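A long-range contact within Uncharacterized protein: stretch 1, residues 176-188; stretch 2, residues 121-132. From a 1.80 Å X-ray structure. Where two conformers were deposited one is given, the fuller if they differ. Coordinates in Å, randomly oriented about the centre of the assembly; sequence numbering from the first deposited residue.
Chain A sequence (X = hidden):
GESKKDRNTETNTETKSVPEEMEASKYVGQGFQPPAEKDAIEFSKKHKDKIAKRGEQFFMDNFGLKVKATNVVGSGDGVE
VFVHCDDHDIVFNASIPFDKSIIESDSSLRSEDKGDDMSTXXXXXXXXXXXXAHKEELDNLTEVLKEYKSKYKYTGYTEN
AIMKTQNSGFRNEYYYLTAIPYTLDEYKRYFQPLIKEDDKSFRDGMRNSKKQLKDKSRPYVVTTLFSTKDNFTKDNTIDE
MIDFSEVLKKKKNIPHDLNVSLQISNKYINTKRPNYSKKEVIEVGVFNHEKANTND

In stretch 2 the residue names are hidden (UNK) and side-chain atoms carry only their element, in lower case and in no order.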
ATOM      1  N   TYR A 176      -1.350   6.219   1.510  1.00 22.16           N
ATOM      2  CA  TYR A 176      -1.253   4.821   1.898  1.00 23.23           C
ATOM      3  C   TYR A 176      -1.452   4.753   3.418  1.00 27.25           C
ATOM      4  O   TYR A 176      -1.252   5.761   4.139  1.00 25.25           O
ATOM      5  CB  TYR A 176       0.051   4.167   1.425  1.00 25.26           C
ATOM      6  CG  TYR A 176       1.285   4.730   2.093  1.00 29.48           C
ATOM      7  CD1 TYR A 176       1.881   5.900   1.627  1.00 31.36           C
ATOM      8  CD2 TYR A 176       1.854   4.100   3.201  1.00 32.35           C
ATOM      9  CE1 TYR A 176       3.003   6.437   2.249  1.00 32.42           C
ATOM     10  CE2 TYR A 176       2.985   4.623   3.828  1.00 33.91           C
ATOM     11  CZ  TYR A 176       3.562   5.788   3.341  1.00 41.20           C
ATOM     12  OH  TYR A 176       4.667   6.320   3.958  1.00 43.37           O
ATOM     13  N   LEU A 177      -1.885   3.576   3.892  1.00 24.67           N
ATOM     14  CA  LEU A 177      -2.181   3.315   5.298  1.00 25.17           C
ATOM     15  C   LEU A 177      -1.211   2.230   5.808  1.00 28.86           C
ATOM     16  O   LEU A 177      -0.947   1.266   5.084  1.00 28.36           O
ATOM     17  CB  LEU A 177      -3.669   2.867   5.376  1.00 25.86           C
ATOM     18  CG  LEU A 177      -4.304   2.495   6.720  1.00 32.12           C
ATOM     19  CD1 LEU A 177      -4.649   3.704   7.508  1.00 33.62           C
ATOM     20  CD2 LEU A 177      -5.621   1.783   6.487  1.00 35.00           C
ATOM     21  N   THR A 178      -0.665   2.406   7.017  1.00 28.32           N
ATOM     22  CA  THR A 178       0.284   1.466   7.625  0.50 29.31           C
ATOM     23  C   THR A 178      -0.310   0.926   8.929  1.00 36.04           C
ATOM     24  O   THR A 178      -0.781   1.718   9.754  1.00 38.79           O
ATOM     25  CB  THR A 178       1.657   2.154   7.852  0.50 37.49           C
ATOM     26  OG1 THR A 178       2.104   2.749   6.624  0.50 33.84           O
ATOM     27  CG2 THR A 178       2.736   1.189   8.382  0.50 34.88           C
ATOM     28  N   ALA A 179      -0.237  -0.397   9.118  1.00 33.30           N
ATOM     29  CA  ALA A 179      -0.696  -1.151  10.278  1.00 34.55           C
ATOM     30  C   ALA A 179       0.478  -1.780  11.022  1.00 37.56           C
ATOM     31  O   ALA A 179       1.583  -1.864  10.488  1.00 36.00           O
ATOM     32  CB  ALA A 179      -1.661  -2.245   9.833  1.00 35.33           C
ATOM     33  N   ILE A 180       0.217  -2.244  12.244  1.00 35.08           N
ATOM     34  CA  ILE A 180       1.212  -2.894  13.083  1.00 36.11           C
ATOM     35  C   ILE A 180       1.391  -4.354  12.622  1.00 41.22           C
ATOM     36  O   ILE A 180       0.393  -5.072  12.474  1.00 40.14           O
ATOM     37  CB  ILE A 180       0.805  -2.782  14.580  1.00 39.90           C
ATOM     38  CG1 ILE A 180       0.830  -1.307  15.093  1.00 40.25           C
ATOM     39  CG2 ILE A 180       1.596  -3.740  15.510  1.00 41.59           C
ATOM     40  CD1 ILE A 180       2.167  -0.527  14.960  1.00 43.37           C
ATOM     41  N   PRO A 181       2.656  -4.805  12.428  1.00 39.40           N
ATOM     42  CA  PRO A 181       2.883  -6.199  12.035  1.00 39.59           C
ATOM     43  C   PRO A 181       2.713  -7.196  13.187  1.00 41.50           C
ATOM     44  O   PRO A 181       2.851  -6.842  14.355  1.00 41.71           O
ATOM     45  CB  PRO A 181       4.336  -6.185  11.549  1.00 41.60           C
ATOM     46  CG  PRO A 181       4.987  -5.113  12.341  1.00 47.01           C
ATOM     47  CD  PRO A 181       3.932  -4.061  12.538  1.00 42.06           C
ATOM     48  N   TYR A 182       2.402  -8.449  12.846  1.00 36.56           N
ATOM     49  CA  TYR A 182       2.295  -9.563  13.793  1.00 38.16           C
ATOM     50  C   TYR A 182       2.770 -10.799  13.078  1.00 42.19           C
ATOM     51  O   TYR A 182       3.006 -10.751  11.868  1.00 39.86           O
ATOM     52  CB  TYR A 182       0.855  -9.750  14.332  1.00 40.09           C
ATOM     53  CG  TYR A 182       0.349  -8.598  15.170  1.00 41.42           C
ATOM     54  CD1 TYR A 182       0.808  -8.400  16.470  1.00 44.54           C
ATOM     55  CD2 TYR A 182      -0.547  -7.669  14.645  1.00 41.02           C
ATOM     56  CE1 TYR A 182       0.374  -7.317  17.233  1.00 43.93           C
ATOM     57  CE2 TYR A 182      -0.999  -6.590  15.404  1.00 41.75           C
ATOM     58  CZ  TYR A 182      -0.539  -6.422  16.699  1.00 48.01           C
ATOM     59  OH  TYR A 182      -0.979  -5.358  17.452  1.00 46.41           O
ATOM     60  N   THR A 183       2.920 -11.902  13.789  1.00 41.24           N
ATOM     61  CA  THR A 183       3.328 -13.146  13.133  1.00 40.62           C
ATOM     62  C   THR A 183       2.129 -13.769  12.400  1.00 41.85           C
ATOM     63  O   THR A 183       0.981 -13.387  12.642  1.00 40.03           O
ATOM     64  CB  THR A 183       3.894 -14.117  14.180  1.00 45.03           C
ATOM     65  OG1 THR A 183       2.839 -14.455  15.078  1.00 44.36           O
ATOM     66  CG2 THR A 183       5.087 -13.537  14.936  1.00 47.76           C
ATOM     67  N   LEU A 184       2.388 -14.765  11.548  1.00 39.53           N
ATOM     68  CA  LEU A 184       1.318 -15.459  10.859  1.00 39.47           C
ATOM     69  C   LEU A 184       0.444 -16.226  11.881  1.00 43.54           C
ATOM     70  O   LEU A 184      -0.773 -16.280  11.699  1.00 41.29           O
ATOM     71  CB  LEU A 184       1.887 -16.392   9.777  1.00 39.71           C
ATOM     72  CG  LEU A 184       0.871 -17.003   8.809  1.00 44.76           C
ATOM     73  CD1 LEU A 184       0.103 -15.925   8.055  1.00 44.32           C
ATOM     74  CD2 LEU A 184       1.552 -17.950   7.842  1.00 47.98           C
ATOM     75  N   ASP A 185       1.048 -16.758  12.981  1.00 42.59           N
ATOM     76  CA  ASP A 185       0.269 -17.437  14.024  1.00 44.62           C
ATOM     77  C   ASP A 185      -0.697 -16.449  14.662  1.00 47.89           C
ATOM     78  O   ASP A 185      -1.871 -16.775  14.834  1.00 48.57           O
ATOM     79  CB  ASP A 185       1.172 -18.082  15.095  1.00 48.93           C
ATOM     80  CG  ASP A 185       1.804 -19.399  14.681  1.00 63.30           C
ATOM     81  OD1 ASP A 185       1.366 -19.977  13.661  1.00 63.00           O
ATOM     82  OD2 ASP A 185       2.725 -19.863  15.388  1.00 73.56           O
ATOM     83  N   GLU A 186      -0.214 -15.220  14.951  1.00 42.62           N
ATOM     84  CA  GLU A 186      -1.031 -14.154  15.529  1.00 42.04           C
ATOM     85  C   GLU A 186      -2.130 -13.740  14.543  1.00 43.36           C
ATOM     86  O   GLU A 186      -3.272 -13.546  14.971  1.00 43.64           O
ATOM     87  CB  GLU A 186      -0.169 -12.952  15.935  1.00 43.01           C
ATOM     88  CG  GLU A 186       0.559 -13.174  17.250  1.00 53.54           C
ATOM     89  CD  GLU A 186       1.707 -12.238  17.585  1.00 65.61           C
ATOM     90  OE1 GLU A 186       2.278 -11.613  16.662  1.00 49.61           O
ATOM     91  OE2 GLU A 186       2.074 -12.182  18.779  1.00 59.68           O
ATOM     92  N   TYR A 187      -1.810 -13.692  13.223  1.00 38.87           N
ATOM     93  CA  TYR A 187      -2.796 -13.392  12.183  1.00 36.60           C
ATOM     94  C   TYR A 187      -3.902 -14.457  12.183  1.00 42.18           C
ATOM     95  O   TYR A 187      -5.087 -14.119  12.167  1.00 41.83           O
ATOM     96  CB  TYR A 187      -2.144 -13.300  10.783  1.00 35.76           C
ATOM     97  CG  TYR A 187      -3.167 -13.117   9.679  1.00 35.82           C
ATOM     98  CD1 TYR A 187      -3.634 -11.847   9.339  1.00 36.38           C
ATOM     99  CD2 TYR A 187      -3.716 -14.215   9.017  1.00 36.00           C
ATOM    100  CE1 TYR A 187      -4.610 -11.672   8.360  1.00 34.86           C
ATOM    101  CE2 TYR A 187      -4.706 -14.053   8.048  1.00 35.75           C
ATOM    102  CZ  TYR A 187      -5.135 -12.776   7.710  1.00 40.23           C
ATOM    103  OH  TYR A 187      -6.095 -12.591   6.748  1.00 36.95           O
ATOM    104  N   LYS A 188      -3.509 -15.743  12.185  1.00 40.45           N
ATOM    105  CA  LYS A 188      -4.454 -16.862  12.174  1.00 41.68           C
ATOM    106  C   LYS A 188      -5.374 -16.846  13.397  1.00 47.11           C
ATOM    107  O   LYS A 188      -6.574 -17.047  13.256  1.00 47.18           O
ATOM    108  CB  LYS A 188      -3.707 -18.212  12.088  1.00 45.11           C
ATOM    109  CG  LYS A 188      -2.989 -18.447  10.759  1.00 59.14           C
ATOM    110  CD  LYS A 188      -3.927 -18.935   9.665  1.00 70.76           C
ATOM    111  CE  LYS A 188      -3.194 -19.287   8.397  1.00 69.39           C
ATOM    112  NZ  LYS A 188      -4.096 -19.249   7.219  1.00 68.73           N
ATOM    113  N   UNK A 121       4.812  -8.797   5.987  1.00 30.72           N
ATOM    114  CA  UNK A 121       3.719  -9.119   5.073  1.00 28.36           C
ATOM    115  C   UNK A 121       2.401  -9.166   5.826  1.00 31.42           C
ATOM    116  O   UNK A 121       1.409  -8.645   5.333  1.00 30.01           O
ATOM    117  c   UNK A 121       3.245 -12.204   2.757  1.00 31.69           C
ATOM    118  c   UNK A 121       2.967 -10.825   3.290  1.00 30.89           C
ATOM    119  c   UNK A 121       3.987 -10.461   4.356  1.00 28.05           C
ATOM    120  c   UNK A 121       2.945  -9.769   2.143  1.00 31.16           C
ATOM    121  N   UNK A 122       2.393  -9.762   7.032  1.00 30.64           N
ATOM    122  CA  UNK A 122       1.190  -9.766   7.873  1.00 31.16           C
ATOM    123  C   UNK A 122       0.719  -8.300   8.090  1.00 33.27           C
ATOM    124  O   UNK A 122      -0.463  -8.022   7.909  1.00 31.70           O
ATOM    125  c   UNK A 122       1.396 -10.521   9.209  1.00 34.96           C
ATOM    126  c   UNK A 122       1.499 -12.030   8.961  1.00 34.88           C
ATOM    127  c   UNK A 122       0.271 -10.228  10.194  1.00 35.33           C
ATOM    128  N   UNK A 123       1.647  -7.397   8.430  1.00 31.63           N
ATOM    129  CA  UNK A 123       1.341  -5.977   8.637  1.00 31.11           C
ATOM    130  C   UNK A 123       0.766  -5.317   7.395  1.00 32.87           C
ATOM    131  O   UNK A 123      -0.166  -4.518   7.483  1.00 30.93           O
ATOM    132  N   UNK A 124       1.283  -5.698   6.216  1.00 28.89           N
ATOM    133  CA  UNK A 124       0.811  -5.207   4.918  1.00 27.17           C
ATOM    134  C   UNK A 124      -0.653  -5.661   4.693  1.00 30.17           C
ATOM    135  O   UNK A 124      -1.492  -4.869   4.285  1.00 29.66           O
ATOM    136  c   UNK A 124       1.781  -5.693   3.833  1.00 32.71           C
ATOM    137  o   UNK A 124       2.983  -4.933   3.962  1.00 36.57           O
ATOM    138  c   UNK A 124       1.230  -5.542   2.439  1.00 29.06           C
ATOM    139  N   UNK A 125      -0.949  -6.930   4.974  1.00 26.11           N
ATOM    140  CA  UNK A 125      -2.296  -7.462   4.826  1.00 24.83           C
ATOM    141  C   UNK A 125      -3.217  -6.778   5.841  1.00 27.82           C
ATOM    142  O   UNK A 125      -4.320  -6.378   5.484  1.00 26.02           O
ATOM    143  c   UNK A 125      -2.262  -8.992   5.000  1.00 28.28           C
ATOM    144  c   UNK A 125      -1.550  -9.646   3.812  1.00 26.73           C
ATOM    145  c   UNK A 125      -3.662  -9.571   5.198  1.00 28.66           C
ATOM    146  N   UNK A 126      -2.738  -6.594   7.084  1.00 27.71           N
ATOM    147  CA  UNK A 126      -3.515  -5.974   8.160  1.00 28.12           C
ATOM    148  C   UNK A 126      -3.865  -4.499   7.866  1.00 30.12           C
ATOM    149  O   UNK A 126      -4.862  -4.013   8.389  1.00 29.41           O
ATOM    150  c   UNK A 126      -4.295  -8.137  10.108  1.00 33.35           C
ATOM    151  c   UNK A 126      -2.842  -6.134   9.520  1.00 29.13           C
ATOM    152  c   UNK A 126      -2.875  -7.574  10.064  1.00 32.42           C
ATOM    153  c   UNK A 126      -2.201  -7.649  11.408  1.00 34.02           C
ATOM    154  N   UNK A 127      -3.099  -3.809   6.996  1.00 27.45           N
ATOM    155  CA  UNK A 127      -3.441  -2.452   6.556  0.50 25.94           C
ATOM    156  C   UNK A 127      -4.830  -2.490   5.887  1.00 28.34           C
ATOM    157  O   UNK A 127      -5.628  -1.564   6.032  1.00 26.74           O
ATOM    158  c   UNK A 127      -2.375  -1.918   5.601  0.50 26.36           C
ATOM    159  o   UNK A 127      -2.786  -0.728   4.950  0.50 25.48           O
ATOM    160  N   UNK A 128      -5.106  -3.599   5.183  1.00 25.70           N
ATOM    161  CA  UNK A 128      -6.378  -3.826   4.502  1.00 25.22           C
ATOM    162  C   UNK A 128      -7.519  -4.004   5.503  1.00 29.65           C
ATOM    163  O   UNK A 128      -8.650  -3.590   5.252  1.00 27.29           O
ATOM    164  N   UNK A 129      -7.214  -4.602   6.671  1.00 27.97           N
ATOM    165  CA  UNK A 129      -8.187  -4.778   7.756  1.00 28.31           C
ATOM    166  C   UNK A 129      -8.472  -3.425   8.413  1.00 31.96           C
ATOM    167  O   UNK A 129      -9.624  -3.122   8.740  1.00 30.21           O
ATOM    168  c   UNK A 129      -7.652  -5.774   8.802  1.00 29.75           C
ATOM    169  c   UNK A 129      -8.581  -9.472   8.939  1.00 34.25           C
ATOM    170  c   UNK A 129      -7.024  -7.775   7.390  1.00 29.17           C
ATOM    171  c   UNK A 129      -8.507  -8.105   9.238  1.00 31.86           C
ATOM    172  c   UNK A 129      -7.090  -9.147   7.093  1.00 29.54           C
ATOM    173  c   UNK A 129      -7.749  -7.242   8.455  1.00 29.31           C
ATOM    174  c   UNK A 129      -7.856  -9.985   7.880  1.00 31.43           C
ATOM    175  N   UNK A 130      -7.416  -2.595   8.555  1.00 29.80           N
ATOM    176  CA  UNK A 130      -7.518  -1.244   9.100  1.00 29.36           C
ATOM    177  C   UNK A 130      -8.355  -0.377   8.175  1.00 31.94           C
ATOM    178  O   UNK A 130      -9.183   0.398   8.657  1.00 30.24           O
ATOM    179  c   UNK A 130      -6.138  -0.613   9.352  1.00 29.27           C
ATOM    180  c   UNK A 130      -5.376  -1.224  10.525  1.00 35.22           C
ATOM    181  o   UNK A 130      -7.025  -0.460  12.097  1.00 36.26           O
ATOM    182  c   UNK A 130      -5.967  -1.109  11.924  1.00 47.93           C
ATOM    183  o   UNK A 130      -5.335  -1.641  12.865  1.00 39.58           O
ATOM    184  N   UNK A 131      -8.199  -0.571   6.843  1.00 28.87           N
ATOM    185  CA  UNK A 131      -9.021   0.146   5.872  1.00 27.89           C
ATOM    186  C   UNK A 131     -10.488  -0.181   6.096  1.00 31.09           C
ATOM    187  O   UNK A 131     -11.291   0.739   6.241  1.00 30.54           O
ATOM    188  c   UNK A 131     -10.512  -0.491   2.782  1.00 28.17           C
ATOM    189  c   UNK A 131      -9.723   1.732   3.193  1.00 28.14           C
ATOM    190  o   UNK A 131     -12.430   1.847   0.728  1.00 28.75           O
ATOM    191  c   UNK A 131     -10.663   2.238   2.290  1.00 27.46           C
ATOM    192  c   UNK A 131     -11.515   1.369   1.629  1.00 29.59           C
ATOM    193  c   UNK A 131      -9.613   0.359   3.428  1.00 27.34           C
ATOM    194  c   UNK A 131      -8.613  -0.181   4.433  1.00 27.49           C
ATOM    195  c   UNK A 131     -11.450   0.006   1.876  1.00 28.53           C
ATOM    196  N   UNK A 132     -10.837  -1.476   6.126  1.00 27.76           N
ATOM    197  CA  UNK A 132     -12.222  -1.893   6.355  1.00 29.16           C
ATOM    198  C   UNK A 132     -12.771  -1.326   7.669  1.00 33.79           C
ATOM    199  O   UNK A 132     -13.871  -0.772   7.669  1.00 33.45           O
ATOM    200  c   UNK A 132     -15.628  -7.052   7.000  1.00 50.82           C
ATOM    201  c   UNK A 132     -13.766  -3.884   6.577  1.00 31.83           C
ATOM    202  c   UNK A 132     -13.862  -5.384   6.562  1.00 33.35           C
ATOM    203  n   UNK A 132     -16.894  -7.326   7.279  1.00 49.55           N
ATOM    204  c   UNK A 132     -12.337  -3.421   6.345  1.00 27.95           C
ATOM    205  n   UNK A 132     -14.756  -8.048   6.886  1.00 40.74           N
ATOM    206  n   UNK A 132     -15.233  -5.792   6.847  1.00 35.44           N
TER
HETATM  207  O   HOH W   1       1.037  -1.891   6.964  1.00 42.63           O
HETATM  208  O   HOH W   2      -2.615  -1.296  13.135  1.00 43.55           O

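Position 121 has four side-chain carbons, forked at the second, and its CA-to-CB bond points away from stretch 1, which it does not touch. A fork one carbon beyond CB makes it Leu 121. Position 122 carries three carbons, two of them on CB. That CB lies 3.1 Å from Tyr 182 O, and the branches reach Tyr 182, Leu 184 and Tyr 187. Branching at CB with carbon alone gives Val 122; its CG1 is 4.0 Å from Tyr 187 CB and its CG2 4.2 Å from Leu 184 CD1.

Position 123 has no side-chain atoms, and its CA packs 3.7 Å from Pro 181 CA. It is therefore Gly 123. An ideally placed CB would sit 3.1 Å from that same Pro 181 CA, tight; with no side chain at this position the two CA atoms can lie this close. Position 124 has a CB bearing one oxygen and one carbon, directed away from stretch 1 and out of contact: Thr 124.

Position 125 again shows three carbons, two on CB, one of them 3.9 Å from Tyr 187 CE1; it is Val 125. Position 126 has four carbons forked at the second, touching Ala 179, Tyr 182 and Tyr 187. This is Leu 126, whose CD1 lies 3.6 Å from Tyr 182 CD2 and whose CD2 lies 3.8 Å from Tyr 187 CD1, each at the edge of the ring concerned.

Position 127 has one carbon and then one oxygen, the oxygen 2.7 Å from Leu 177 O. The short, unbranched side chain is Ser 127, and its OG donates a hydrogen bond to Leu 177 O. Position 128 has no side-chain atoms and no contact across the interface: Gly 128. An ideal CB there would be crowded by Val 125 O at 3.0 Å.

Position 129 is one carbon followed by a six-carbon ring without a heteroatom, one ring carbon lying 3.3 Å from Tyr 187 OH. This is Phe 129, and that carbon is its CZ; the two rings are oblique, with planes at 83° and centroids 5.7 Å apart. Position 130 has three carbons, the third carrying two oxygens, and its CB is 3.8 Å from Leu 177 CD2. The pattern is that of Glu 130, and water 2 links its OE2 to Ile 180 N. Position 131 bears a six-carbon ring with one oxygen; its N is 3.5 Å from Leu 177 CD2, while the end of the side chain leads away. It is Tyr 131. Position 132, beyond reach of stretch 1, has three carbons, a nitrogen, then a carbon with two more nitrogens: Arg 132.

The contact buries 660 Å² and works in two zones. Around the strand, whose axis approaches the helix of stretch 2 to 7.7 Å, Ser 127 fixes Leu 177 O, while water 1 joins Ala 179 N to Gly 123 O, the latter bond being weak. Farther along, Tyr 187 fits as a knob among Val 122, Val 125, Leu 126 and Phe 129.

Stretch 2, residues 121-132: LVGTVLSGFEYR
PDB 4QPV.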